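Side-chain contacts in hydrogenase maturation factor (Thermoanaerobacter tengcongensis, PDB 3VTI), which probably acts in [NiFe]-hydrogenase maturation, taking a carbamoyl group onto sulfur from its partner HypF and converting it to a nitrile by ATP-dependent dehydration: residues C[87-90]-C[91-95]; C[210-213]-C[214-218]. One frame throughout, in Å; residues are numbered along the deposited sequence.

Interaction 1: residues C[87-90]-C[91-95]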
# COMPACT_ATOMS: atom_id res chain seq x y z
N LYS C 87 -11.34 0.46 -13.22
CA LYS C 87 -11.89 1.37 -14.22
C LYS C 87 -12.69 2.50 -13.57
O LYS C 87 -12.66 3.63 -14.05
CB LYS C 87 -12.77 0.60 -15.22
CG LYS C 87 -11.99 -0.29 -16.18
CD LYS C 87 -12.88 -0.82 -17.30
CE LYS C 87 -12.08 -1.70 -18.26
NZ LYS C 87 -12.92 -2.26 -19.35
N LYS C 88 -13.38 2.19 -12.48
CA LYS C 88 -14.15 3.18 -11.72
C LYS C 88 -13.24 4.19 -11.01
O LYS C 88 -13.53 5.39 -10.98
CB LYS C 88 -15.07 2.50 -10.70
CG LYS C 88 -16.34 1.92 -11.30
CD LYS C 88 -16.95 0.82 -10.42
CE LYS C 88 -17.82 1.38 -9.29
NZ LYS C 88 -18.55 0.29 -8.58
N ILE C 89 -12.15 3.69 -10.43
CA ILE C 89 -11.18 4.54 -9.74
C ILE C 89 -10.51 5.49 -10.72
O ILE C 89 -10.46 6.70 -10.49
CB ILE C 89 -10.12 3.68 -9.00
CG1 ILE C 89 -10.75 3.02 -7.77
CG2 ILE C 89 -8.90 4.51 -8.60
CD1 ILE C 89 -9.94 1.88 -7.21
N VAL C 90 -10.03 4.94 -11.83
CA VAL C 90 -9.33 5.70 -12.86
C VAL C 90 -10.24 6.78 -13.46
O VAL C 90 -9.83 7.93 -13.60
CB VAL C 90 -8.72 4.75 -13.94
CG1 VAL C 90 -8.04 5.52 -15.05
CG2 VAL C 90 -7.71 3.80 -13.29
N LYS C 91 -11.47 6.39 -13.80
CA LYS C 91 -12.51 7.33 -14.26
C LYS C 91 -12.71 8.50 -13.29
O LYS C 91 -12.74 9.66 -13.71
CB LYS C 91 -13.84 6.59 -14.46
CG LYS C 91 -14.93 7.38 -15.17
CD LYS C 91 -16.25 6.62 -15.13
CE LYS C 91 -17.28 7.22 -16.09
NZ LYS C 91 -17.81 8.52 -15.58
N SER C 92 -12.85 8.19 -12.00
CA SER C 92 -12.99 9.21 -10.95
C SER C 92 -11.79 10.15 -10.89
O SER C 92 -11.94 11.35 -10.66
CB SER C 92 -13.19 8.56 -9.59
OG SER C 92 -14.46 7.98 -9.50
N MET C 93 -10.60 9.59 -11.11
CA MET C 93 -9.37 10.38 -11.22
C MET C 93 -9.41 11.27 -12.45
O MET C 93 -9.06 12.46 -12.37
CB MET C 93 -8.13 9.48 -11.26
CG MET C 93 -7.88 8.71 -9.98
SD MET C 93 -6.35 7.79 -10.00
CE MET C 93 -5.16 9.01 -9.48
N ALA C 94 -9.82 10.73 -13.59
CA ALA C 94 -9.92 11.54 -14.80
C ALA C 94 -10.87 12.72 -14.60
O ALA C 94 -10.53 13.86 -14.93
CB ALA C 94 -10.35 10.70 -16.00
N GLU C 95 -12.04 12.45 -14.02
CA GLU C 95 -13.06 13.48 -13.78
C GLU C 95 -12.60 14.60 -12.84
O GLU C 95 -12.88 15.77 -13.09
CB GLU C 95 -14.35 12.85 -13.27
CG GLU C 95 -15.12 12.11 -14.36
CD GLU C 95 -16.19 11.18 -13.81
OE1 GLU C 95 -15.97 10.57 -12.73
OE2 GLU C 95 -17.25 11.04 -14.47

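Interaction 2: residues C[210-213]-C[214-218]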
# COMPACT_ATOMS: atom_id res chain seq x y z
N TYR C 210 -2.92 23.87 15.63
CA TYR C 210 -1.69 23.59 16.37
C TYR C 210 -0.45 23.72 15.49
O TYR C 210 0.59 24.18 15.96
CB TYR C 210 -1.73 22.18 16.99
CG TYR C 210 -2.31 22.16 18.38
CD1 TYR C 210 -1.51 22.44 19.49
CD2 TYR C 210 -3.65 21.87 18.60
CE1 TYR C 210 -2.03 22.42 20.78
CE2 TYR C 210 -4.18 21.85 19.89
CZ TYR C 210 -3.37 22.12 20.97
OH TYR C 210 -3.90 22.11 22.25
N GLU C 211 -0.58 23.33 14.23
CA GLU C 211 0.52 23.46 13.28
C GLU C 211 0.78 24.93 12.97
O GLU C 211 1.93 25.34 12.84
CB GLU C 211 0.23 22.68 12.00
CG GLU C 211 0.44 21.17 12.14
CD GLU C 211 -0.34 20.34 11.12
OE1 GLU C 211 -1.21 20.89 10.40
OE2 GLU C 211 -0.09 19.11 11.05
N ILE C 212 -0.30 25.71 12.87
CA ILE C 212 -0.17 27.15 12.67
C ILE C 212 0.48 27.78 13.89
O ILE C 212 1.40 28.59 13.75
CB ILE C 212 -1.54 27.83 12.39
CG1 ILE C 212 -2.16 27.33 11.08
CG2 ILE C 212 -1.36 29.34 12.35
CD1 ILE C 212 -3.65 27.65 10.94
N SER C 213 0.02 27.39 15.08
CA SER C 213 0.59 27.86 16.35
C SER C 213 2.07 27.57 16.50
O SER C 213 2.85 28.47 16.83
CB SER C 213 -0.15 27.25 17.54
OG SER C 213 -1.26 28.07 17.90
N LYS C 214 2.45 26.32 16.27
CA LYS C 214 3.84 25.90 16.38
C LYS C 214 4.73 26.72 15.44
O LYS C 214 5.69 27.36 15.88
CB LYS C 214 3.96 24.40 16.08
CG LYS C 214 5.34 23.81 16.31
CD LYS C 214 5.41 22.34 15.88
CE LYS C 214 6.85 21.83 15.90
NZ LYS C 214 6.96 20.37 15.57
N MET C 215 4.38 26.74 14.16
CA MET C 215 5.24 27.30 13.12
C MET C 215 5.24 28.82 13.06
O MET C 215 6.28 29.43 12.81
CB MET C 215 4.91 26.70 11.76
CG MET C 215 5.16 25.18 11.67
SD MET C 215 6.91 24.72 11.56
CE MET C 215 7.35 24.57 13.28
N SER C 216 4.08 29.43 13.30
CA SER C 216 3.99 30.89 13.35
C SER C 216 4.42 31.43 14.70
O SER C 216 4.72 32.62 14.82
CB SER C 216 2.57 31.36 13.02
OG SER C 216 2.31 31.31 11.62
N GLY C 217 4.46 30.57 15.71
CA GLY C 217 4.81 30.99 17.06
C GLY C 217 3.74 31.90 17.64
O GLY C 217 4.05 32.95 18.22
N VAL C 218 2.48 31.50 17.48
CA VAL C 218 1.33 32.26 17.95
C VAL C 218 0.30 31.35 18.60
O VAL C 218 0.49 30.13 18.66
CB VAL C 218 0.64 33.02 16.78
CG1 VAL C 218 1.57 34.06 16.15
CG2 VAL C 218 0.10 32.04 15.73

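Interaction 1: residues C[87-90]-C[91-95]
I89 and M93, one helical turn apart, lie alongside each other on the buried flank of the helix, with the branch methyl CG2 of I89 4.4 Å from the sulfur SD of M93. M93 sets out with CG anti to its carbonyl carbon (chi1 -66°), a course that carries CG over the preceding turn to 3.3 Å from I89 O. The chain then runs straight to SD and bends at its last torsion, turning the CE methyl away from I89. The two side chains face the same core: both touch I122 of strand 120-130, while I49 receives I89 and A53 and V54 receive M93 on helix 49-60.

On the exposed flank K91 and E95 repeat the four-residue spacing with charges. K91 is extended as far as CE and bends only at chi4 (-73°), which swings NZ round to OE2 of E95 at 2.8 Å. This is a salt bridge whose hydrogen bond is weak. S92 holds OG 3.1 Å from K88 O, but its hydroxyl is hydrogen-bonded to D48.

The backbone beneath is regular. K91 N, S92 N, M93 N and A94 N each donate to the carbonyl four residues back, A94 N to V90 O, at 2.8 Å, among them. A further face, carrying V90 and A94, meets A11 of the second subunit, and F12 of that subunit reaches M93.

An amphipathic helix of this kind, with a charged outer flank and an apolar inner one, is the connecting element of a beta-alpha-beta unit: helix 83-100 links the parallel strands 66-78 and 103-112 in the AIR synthase-related N-terminal domain.

Interaction 2: residues C[210-213]-C[214-218]
With chi1 at -89°, S213 holds its hydroxyl beside the last turn of the helix, and a positive phi at G217 (67°) brings the chain back so that V218 O meets it. OG donates to that carbonyl oxygen over 2.8 Å. The reversal is a Schellman motif ending helix 204-216: V218 N bonds to S213 O at 3.1 Å, spanning five residues, and inside this loop G217 N makes a weak bond to K214 O. G217 N also contributes a weak bond to S213 O, so this carbonyl takes two donors while its own side chain grips the residue just past the turn. An alanine here would lack OG and would probably leave V218 O without its hydroxyl partner and the turn after the helix less firmly tied back to it.

Before the cap, S216 N still bonds in ordinary helical fashion to I212 O, 2.8 Å away. M215 sets CG anti to its carbonyl carbon, 3.4 Å from E211 O, and then bends at chi2 and chi3 as its end leads away; its side chain packs on M20 and I138. S216 OG is hydrogen-bonded to I138 O and A141 N, while E211 forms a salt bridge with R198, its side chain about 7 Å from the bound magnesium ion. I212 and S213 rest on I220 of strand 219-223, the strand that follows directly.

The two bonds reach their acceptors differently: V218 N lies in the carbonyl plane of S213, on a lone pair of O, whereas S213 OG stands above the carbonyl plane of V218, 37° out of it.

From the N terminus, the chain first reaches interaction 1, midway along helix 83-100, and much later interaction 2, at the end of helix 204-216. Each is local to one helix, so neither closes a long loop; they stand in series, without nesting or crossing. Their centres are about 37 Å apart, on opposite sides of the chain's centre, and their nearest atoms about 23 Å. Interaction 1 belongs to the N-terminal AIR synthase-related range and backs its sheet and the second subunit; 210-218 belongs to the C-terminal range and leads into strand 219-223. The magnesium site, built from D22, D60 and D199, draws on both ranges and lies close to interaction 2 alone.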